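Local coordinates for rhamnonate dehydratase (Gibberella zeae PH-1, PDB 3FXG), which probably catalyses the dehydration of the sugar acid rhamnonate, as a magnesium-binding member of the enolase superfamily, at residues A[204-209]-A[219-224]; A[171-176]-A[184-189]. All coordinates share one frame; numbering follows the deposited sequence.

How the contacts relate
Contacts 1 and 2 sit side by side in the C-terminal barrel domain, their centres about 7 Å apart. Contact 2 comes first along the chain and joins the start of helix 173-179 to strand 184-187; contact 1 follows, joining helix 195-213 to strand 219-222. Each belongs to a beta-alpha-beta unit, and strand 184-187 is common to both units. Strands 184-187 and 219-222 are parallel neighbours in one sheet, linked by probable hydrogen bonds from D222 N to V186 O (2.8 Å) and L188 N to D222 O (2.9 Å). Helix packing outside these strands thus backs the sheet that presents D222 to magnesium.

Contact 1 (A[204-209]-A[219-224]); sequences EFLRKH and IMVDCY. With MG (magnesium ion), chain I.
E204 OE2 is gripped by two cations on the outer face of helix 195-213, while on the inner face L206 packs against V221 of strand 219-222, an apolar helix-on-strand layer of the beta-alpha-beta unit in the enolase-superfamily barrel. R207 meets the E204 carboxylate side-on, NH2 reaching the syn lone pair of OE2 at 2.9 Å and NE taking OE1 at 3.0 Å. K208 NZ comes to E204 OE2 from the anti side (3.0 Å), 19° out of the carboxylate plane, so OE2 is gripped from its syn and anti sides, and R207 NH1 has a further salt bridge to E211. Across the interface, both methyls of the L206 fork straddle one V221 branch: V221 CG2, the branch anti to its carbonyl carbon, lies 3.6 Å from L206 CD2 and slightly farther from CD1, the two side chains crossing obliquely. One helical turn after L206, the backbone of H209 meets the tip of I219, CD1 lying 3.9 Å from the H209 carbonyl carbon. H209 sets its ring edge over the F205 ring, ND1 standing above the rim. W247 of strand 246-248 touches both L206 and V221. Past V221 the strand turns its carboxylate the other way: D222 CG is anti to the backbone N (chi1 -168°), which carries OD2 to 2.2 Å from the magnesium ion, shared with E248 and E275. D222 OD1 is occupied separately, accepting a bond from water 1, itself a magnesium ligand, and closing an Asx turn with Y224 N at 2.9 Å.

Contact 2 (A[171-176]-A[184-189]); sequences PEPTAA and GKVPLP
P173 and V186 meet at about a right angle, the proline ring laid across one methyl of the valine. The ring touches through its CD edge: P173 CD is 3.8 Å from V186 CG1, with P173 CG a little farther at 4.1 Å. V186 offers this branch because CG1 lies anti to its carbonyl carbon (chi1 -60°), while CG2 sits between the backbone N and that carbon and takes no part in the touch. The backbones of P173 and G184 also come close, CA to CA 4.9 Å, an approach helped by the absence of a side chain on the glycine. A176, one turn further along the helix, adds a looser touch, its CB 4.4 Å from G184 CA. At the other end P171 has its CB directed away from the strand, and its nearest approach is by N, 4.4 Å from P187 CD. No hydrogen bond crosses the interface; it is apolar packing, mostly buried. The helix begins just here: E172 is at the N-cap position, and its backbone O accepts from A175 N at 3.0 Å. H209 of helix 195-213 leans on the P173 ring. K185, between G184 and V186, points to the opposite side of the strand, where its NZ forms salt bridges with E248, a magnesium ligand, and E345. This is the packing of a barrel's outer helix on its strand: the second half of the beta-alpha-beta crossover 163-169, 173-179, 184-187, in the TIM-barrel-like domain of the enolase superfamily.

Contact 1 (A[204-209]-A[219-224])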
ATOM      1  N   GLU A 204      29.487 -22.950  12.749  1.00 18.17           N
ATOM      2  CA  GLU A 204      30.518 -23.986  12.692  1.00 19.71           C
ATOM      3  C   GLU A 204      29.891 -25.349  12.430  1.00 18.16           C
ATOM      4  O   GLU A 204      30.442 -26.168  11.695  1.00 18.40           O
ATOM      5  CB  GLU A 204      31.304 -24.013  14.007  1.00 22.52           C
ATOM      6  CG  GLU A 204      32.343 -25.127  14.110  1.00 27.14           C
ATOM      7  CD  GLU A 204      33.237 -25.221  12.882  1.00 29.08           C
ATOM      8  OE1 GLU A 204      33.533 -24.173  12.267  1.00 30.76           O
ATOM      9  OE2 GLU A 204      33.656 -26.347  12.540  1.00 31.12           O
ATOM     10  N   PHE A 205      28.734 -25.578  13.042  1.00 17.96           N
ATOM     11  CA  PHE A 205      27.992 -26.827  12.893  1.00 18.03           C
ATOM     12  C   PHE A 205      27.627 -27.064  11.430  1.00 18.08           C
ATOM     13  O   PHE A 205      27.841 -28.155  10.886  1.00 16.84           O
ATOM     14  CB  PHE A 205      26.715 -26.757  13.734  1.00 18.02           C
ATOM     15  CG  PHE A 205      25.780 -27.915  13.533  1.00 18.44           C
ATOM     16  CD1 PHE A 205      26.048 -29.155  14.105  1.00 20.19           C
ATOM     17  CD2 PHE A 205      24.609 -27.755  12.796  1.00 18.47           C
ATOM     18  CE1 PHE A 205      25.159 -30.220  13.952  1.00 21.46           C
ATOM     19  CE2 PHE A 205      23.714 -28.811  12.637  1.00 20.05           C
ATOM     20  CZ  PHE A 205      23.987 -30.046  13.218  1.00 19.93           C
ATOM     21  N   LEU A 206      27.064 -26.036  10.802  1.00 16.61           N
ATOM     22  CA  LEU A 206      26.661 -26.119   9.406  1.00 16.84           C
ATOM     23  C   LEU A 206      27.870 -26.198   8.477  1.00 17.50           C
ATOM     24  O   LEU A 206      27.834 -26.891   7.462  1.00 18.28           O
ATOM     25  CB  LEU A 206      25.781 -24.912   9.045  1.00 15.13           C
ATOM     26  CG  LEU A 206      24.446 -24.839   9.800  1.00 14.68           C
ATOM     27  CD1 LEU A 206      23.691 -23.571   9.406  1.00 15.32           C
ATOM     28  CD2 LEU A 206      23.605 -26.078   9.489  1.00 11.96           C
ATOM     29  N   ARG A 207      28.942 -25.496   8.828  1.00 19.39           N
ATOM     30  CA  ARG A 207      30.154 -25.510   8.014  1.00 20.66           C
ATOM     31  C   ARG A 207      30.729 -26.923   7.968  1.00 21.02           C
ATOM     32  O   ARG A 207      31.192 -27.384   6.924  1.00 20.34           O
ATOM     33  CB  ARG A 207      31.205 -24.565   8.596  1.00 23.19           C
ATOM     34  CG  ARG A 207      32.446 -24.427   7.731  1.00 27.00           C
ATOM     35  CD  ARG A 207      33.658 -24.036   8.562  1.00 31.89           C
ATOM     36  NE  ARG A 207      34.049 -25.108   9.476  1.00 35.62           N
ATOM     37  CZ  ARG A 207      34.538 -26.286   9.091  1.00 36.98           C
ATOM     38  NH1 ARG A 207      34.704 -26.554   7.801  1.00 35.47           N
ATOM     39  NH2 ARG A 207      34.860 -27.199   9.997  1.00 37.65           N
ATOM     40  N   LYS A 208      30.697 -27.602   9.111  1.00 21.71           N
ATOM     41  CA  LYS A 208      31.217 -28.959   9.218  1.00 23.19           C
ATOM     42  C   LYS A 208      30.465 -29.901   8.286  1.00 22.42           C
ATOM     43  O   LYS A 208      31.065 -30.741   7.614  1.00 20.98           O
ATOM     44  CB  LYS A 208      31.101 -29.450  10.665  1.00 26.41           C
ATOM     45  CG  LYS A 208      31.689 -30.834  10.895  1.00 32.53           C
ATOM     46  CD  LYS A 208      31.697 -31.219  12.371  1.00 36.30           C
ATOM     47  CE  LYS A 208      32.688 -30.382  13.176  1.00 38.96           C
ATOM     48  NZ  LYS A 208      32.320 -28.937  13.252  1.00 40.70           N
ATOM     49  N   HIS A 209      29.147 -29.757   8.240  1.00 20.50           N
ATOM     50  CA  HIS A 209      28.339 -30.603   7.375  1.00 20.33           C
ATOM     51  C   HIS A 209      28.603 -30.300   5.908  1.00 19.68           C
ATOM     52  O   HIS A 209      28.727 -31.215   5.093  1.00 20.29           O
ATOM     53  CB  HIS A 209      26.859 -30.421   7.705  1.00 19.58           C
ATOM     54  CG  HIS A 209      26.423 -31.183   8.915  1.00 20.14           C
ATOM     55  ND1 HIS A 209      25.721 -30.605   9.951  1.00 21.36           N
ATOM     56  CD2 HIS A 209      26.588 -32.483   9.254  1.00 19.90           C
ATOM     57  CE1 HIS A 209      25.475 -31.516  10.874  1.00 19.56           C
ATOM     58  NE2 HIS A 209      25.989 -32.665  10.476  1.00 19.71           N
ATOM     59  N   ILE A 219      21.894 -28.978   1.224  1.00 14.98           N
ATOM     60  CA  ILE A 219      21.764 -29.039   2.673  1.00 14.57           C
ATOM     61  C   ILE A 219      20.720 -28.018   3.107  1.00 15.09           C
ATOM     62  O   ILE A 219      20.813 -26.839   2.760  1.00 15.16           O
ATOM     63  CB  ILE A 219      23.094 -28.702   3.389  1.00 16.51           C
ATOM     64  CG1 ILE A 219      24.119 -29.807   3.135  1.00 17.98           C
ATOM     65  CG2 ILE A 219      22.856 -28.535   4.892  1.00 15.69           C
ATOM     66  CD1 ILE A 219      25.467 -29.538   3.763  1.00 23.09           C
HETATM   67  N   MSE A 220      19.725 -28.483   3.851  1.00 15.18           N
HETATM   68  CA  MSE A 220      18.666 -27.622   4.358  1.00 15.29           C
HETATM   69  C   MSE A 220      18.818 -27.560   5.879  1.00 14.95           C
HETATM   70  O   MSE A 220      19.408 -28.455   6.480  1.00 13.64           O
HETATM   71  CB  MSE A 220      17.290 -28.190   3.993  1.00 16.48           C
HETATM   72  CG  MSE A 220      16.974 -28.185   2.497  1.00 18.15           C
HETATM   73 SE   MSE A 220      17.969 -29.487   1.440  1.00 28.92          SE
HETATM   74  CE  MSE A 220      16.623 -30.877   1.328  1.00 21.99           C
ATOM     75  N   VAL A 221      18.290 -26.512   6.501  1.00 12.87           N
ATOM     76  CA  VAL A 221      18.398 -26.371   7.948  1.00 14.11           C
ATOM     77  C   VAL A 221      17.035 -26.227   8.615  1.00 14.82           C
ATOM     78  O   VAL A 221      16.269 -25.317   8.292  1.00 15.02           O
ATOM     79  CB  VAL A 221      19.265 -25.144   8.319  1.00 13.44           C
ATOM     80  CG1 VAL A 221      19.433 -25.056   9.831  1.00 13.09           C
ATOM     81  CG2 VAL A 221      20.629 -25.248   7.630  1.00 13.56           C
ATOM     82  N   ASP A 222      16.737 -27.127   9.545  1.00 14.59           N
ATOM     83  CA  ASP A 222      15.466 -27.084  10.263  1.00 16.64           C
ATOM     84  C   ASP A 222      15.670 -26.322  11.564  1.00 15.67           C
ATOM     85  O   ASP A 222      16.569 -26.644  12.341  1.00 15.69           O
ATOM     86  CB  ASP A 222      14.971 -28.497  10.560  1.00 17.19           C
ATOM     87  CG  ASP A 222      13.530 -28.520  11.030  1.00 19.21           C
ATOM     88  OD1 ASP A 222      13.233 -27.937  12.093  1.00 17.57           O
ATOM     89  OD2 ASP A 222      12.692 -29.123  10.330  1.00 21.46           O
ATOM     90  N   CYS A 223      14.830 -25.320  11.804  1.00 14.28           N
ATOM     91  CA  CYS A 223      14.951 -24.495  13.001  1.00 14.33           C
ATOM     92  C   CYS A 223      13.849 -24.694  14.046  1.00 14.39           C
ATOM     93  O   CYS A 223      13.822 -24.004  15.067  1.00 15.12           O
ATOM     94  CB  CYS A 223      15.038 -23.021  12.591  1.00 14.10           C
ATOM     95  SG  CYS A 223      16.427 -22.655  11.464  1.00 14.24           S
ATOM     96  N   TYR A 224      12.954 -25.643  13.787  1.00 12.83           N
ATOM     97  CA  TYR A 224      11.854 -25.981  14.692  1.00 13.44           C
ATOM     98  C   TYR A 224      11.231 -24.787  15.440  1.00 12.06           C
ATOM     99  O   TYR A 224      11.245 -24.743  16.672  1.00 11.47           O
ATOM    100  CB  TYR A 224      12.335 -27.043  15.699  1.00 13.59           C
ATOM    101  CG  TYR A 224      11.225 -27.787  16.421  1.00 15.56           C
ATOM    102  CD1 TYR A 224      10.323 -28.593  15.720  1.00 15.81           C
ATOM    103  CD2 TYR A 224      11.062 -27.668  17.802  1.00 14.74           C
ATOM    104  CE1 TYR A 224       9.281 -29.262  16.380  1.00 16.80           C
ATOM    105  CE2 TYR A 224      10.027 -28.330  18.469  1.00 15.20           C
ATOM    106  CZ  TYR A 224       9.140 -29.122  17.753  1.00 16.84           C
ATOM    107  OH  TYR A 224       8.102 -29.748  18.408  1.00 14.97           O
TER
HETATM  108 MG    MG I 501      10.495 -29.295  10.008  1.00 20.55          MG
HETATM  109  O   HOH W   1      10.515 -27.965  11.867  1.00 22.76           O
HETATM  110  O   HOH W   2      10.774 -31.675   9.363  1.00 18.76           O

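Contact 2 (A[171-176]-A[184-189])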
ATOM      1  N   PRO A 171      20.595 -35.947  11.567  1.00 17.16           N
ATOM      2  CA  PRO A 171      21.913 -35.422  11.930  1.00 17.18           C
ATOM      3  C   PRO A 171      23.088 -35.850  11.053  1.00 16.66           C
ATOM      4  O   PRO A 171      24.189 -35.319  11.198  1.00 18.16           O
ATOM      5  CB  PRO A 171      22.072 -35.900  13.367  1.00 16.50           C
ATOM      6  CG  PRO A 171      21.437 -37.243  13.316  1.00 17.36           C
ATOM      7  CD  PRO A 171      20.164 -36.980  12.525  1.00 17.58           C
ATOM      8  N   GLU A 172      22.868 -36.792  10.145  1.00 16.37           N
ATOM      9  CA  GLU A 172      23.964 -37.266   9.299  1.00 18.01           C
ATOM     10  C   GLU A 172      23.713 -37.130   7.798  1.00 17.73           C
ATOM     11  O   GLU A 172      23.349 -38.096   7.131  1.00 18.37           O
ATOM     12  CB  GLU A 172      24.270 -38.731   9.627  1.00 19.22           C
ATOM     13  CG  GLU A 172      24.657 -38.999  11.084  1.00 20.43           C
ATOM     14  CD  GLU A 172      25.995 -38.391  11.467  1.00 22.70           C
ATOM     15  OE1 GLU A 172      26.823 -38.143  10.565  1.00 23.63           O
ATOM     16  OE2 GLU A 172      26.228 -38.175  12.674  1.00 23.33           O
ATOM     17  N   PRO A 173      23.922 -35.927   7.242  1.00 18.16           N
ATOM     18  CA  PRO A 173      23.701 -35.732   5.806  1.00 17.79           C
ATOM     19  C   PRO A 173      24.578 -36.602   4.904  1.00 16.87           C
ATOM     20  O   PRO A 173      24.209 -36.860   3.761  1.00 15.75           O
ATOM     21  CB  PRO A 173      23.942 -34.234   5.615  1.00 17.70           C
ATOM     22  CG  PRO A 173      24.893 -33.894   6.713  1.00 18.32           C
ATOM     23  CD  PRO A 173      24.350 -34.672   7.883  1.00 17.16           C
ATOM     24  N   THR A 174      25.733 -37.051   5.397  1.00 16.99           N
ATOM     25  CA  THR A 174      26.594 -37.909   4.579  1.00 17.09           C
ATOM     26  C   THR A 174      25.889 -39.244   4.349  1.00 16.33           C
ATOM     27  O   THR A 174      26.071 -39.883   3.315  1.00 16.24           O
ATOM     28  CB  THR A 174      27.980 -38.179   5.238  1.00 17.22           C
ATOM     29  OG1 THR A 174      27.799 -38.687   6.564  1.00 18.49           O
ATOM     30  CG2 THR A 174      28.816 -36.902   5.284  1.00 18.69           C
ATOM     31  N   ALA A 175      25.078 -39.658   5.319  1.00 17.91           N
ATOM     32  CA  ALA A 175      24.332 -40.908   5.209  1.00 17.58           C
ATOM     33  C   ALA A 175      23.204 -40.734   4.194  1.00 18.27           C
ATOM     34  O   ALA A 175      22.943 -41.618   3.379  1.00 18.37           O
ATOM     35  CB  ALA A 175      23.765 -41.305   6.566  1.00 18.91           C
ATOM     36  N   ALA A 176      22.537 -39.585   4.247  1.00 17.91           N
ATOM     37  CA  ALA A 176      21.456 -39.297   3.314  1.00 16.90           C
ATOM     38  C   ALA A 176      22.012 -39.361   1.893  1.00 17.46           C
ATOM     39  O   ALA A 176      21.426 -39.983   1.004  1.00 17.92           O
ATOM     40  CB  ALA A 176      20.885 -37.911   3.592  1.00 16.65           C
ATOM     41  N   GLY A 184      19.973 -33.281   2.237  1.00 11.61           N
ATOM     42  CA  GLY A 184      19.913 -33.580   3.657  1.00 11.56           C
ATOM     43  C   GLY A 184      19.529 -32.367   4.480  1.00 11.84           C
ATOM     44  O   GLY A 184      20.087 -31.292   4.286  1.00 12.92           O
ATOM     45  N   LYS A 185      18.572 -32.531   5.392  1.00 12.23           N
ATOM     46  CA  LYS A 185      18.140 -31.428   6.251  1.00 12.93           C
ATOM     47  C   LYS A 185      18.569 -31.711   7.684  1.00 13.32           C
ATOM     48  O   LYS A 185      18.176 -32.719   8.272  1.00 15.46           O
ATOM     49  CB  LYS A 185      16.618 -31.253   6.199  1.00 11.93           C
ATOM     50  CG  LYS A 185      16.119 -30.009   6.938  1.00 14.91           C
ATOM     51  CD  LYS A 185      14.628 -29.742   6.677  1.00 14.31           C
ATOM     52  CE  LYS A 185      13.746 -30.830   7.272  1.00 14.10           C
ATOM     53  NZ  LYS A 185      12.301 -30.614   6.959  1.00 15.64           N
ATOM     54  N   VAL A 186      19.372 -30.813   8.243  1.00 13.69           N
ATOM     55  CA  VAL A 186      19.874 -30.977   9.600  1.00 12.58           C
ATOM     56  C   VAL A 186      19.193 -30.043  10.600  1.00 13.44           C
ATOM     57  O   VAL A 186      18.722 -28.963  10.242  1.00 13.24           O
ATOM     58  CB  VAL A 186      21.406 -30.737   9.645  1.00 11.31           C
ATOM     59  CG1 VAL A 186      22.115 -31.743   8.743  1.00 13.30           C
ATOM     60  CG2 VAL A 186      21.729 -29.325   9.194  1.00 12.25           C
ATOM     61  N   PRO A 187      19.113 -30.461  11.869  1.00 13.80           N
ATOM     62  CA  PRO A 187      18.480 -29.621  12.889  1.00 13.57           C
ATOM     63  C   PRO A 187      19.469 -28.613  13.483  1.00 14.57           C
ATOM     64  O   PRO A 187      20.590 -28.972  13.850  1.00 14.66           O
ATOM     65  CB  PRO A 187      17.988 -30.641  13.911  1.00 14.58           C
ATOM     66  CG  PRO A 187      19.048 -31.699  13.852  1.00 15.53           C
ATOM     67  CD  PRO A 187      19.356 -31.826  12.375  1.00 13.57           C
ATOM     68  N   LEU A 188      19.053 -27.349  13.553  1.00 12.82           N
ATOM     69  CA  LEU A 188      19.885 -26.287  14.112  1.00 13.11           C
ATOM     70  C   LEU A 188      20.021 -26.581  15.601  1.00 13.75           C
ATOM     71  O   LEU A 188      19.022 -26.737  16.299  1.00 13.44           O
ATOM     72  CB  LEU A 188      19.216 -24.928  13.909  1.00 14.31           C
ATOM     73  CG  LEU A 188      20.066 -23.705  14.253  1.00 12.25           C
ATOM     74  CD1 LEU A 188      21.126 -23.513  13.178  1.00 12.85           C
ATOM     75  CD2 LEU A 188      19.178 -22.472  14.341  1.00 12.40           C
ATOM     76  N   PRO A 189      21.261 -26.655  16.106  1.00 14.72           N
ATOM     77  CA  PRO A 189      21.524 -26.947  17.516  1.00 13.98           C
ATOM     78  C   PRO A 189      21.261 -25.901  18.600  1.00 15.34           C
ATOM     79  O   PRO A 189      20.802 -26.253  19.687  1.00 15.04           O
ATOM     80  CB  PRO A 189      22.985 -27.391  17.498  1.00 15.00           C
ATOM     81  CG  PRO A 189      23.572 -26.524  16.433  1.00 13.81           C
ATOM     82  CD  PRO A 189      22.519 -26.589  15.339  1.00 11.99           C
TER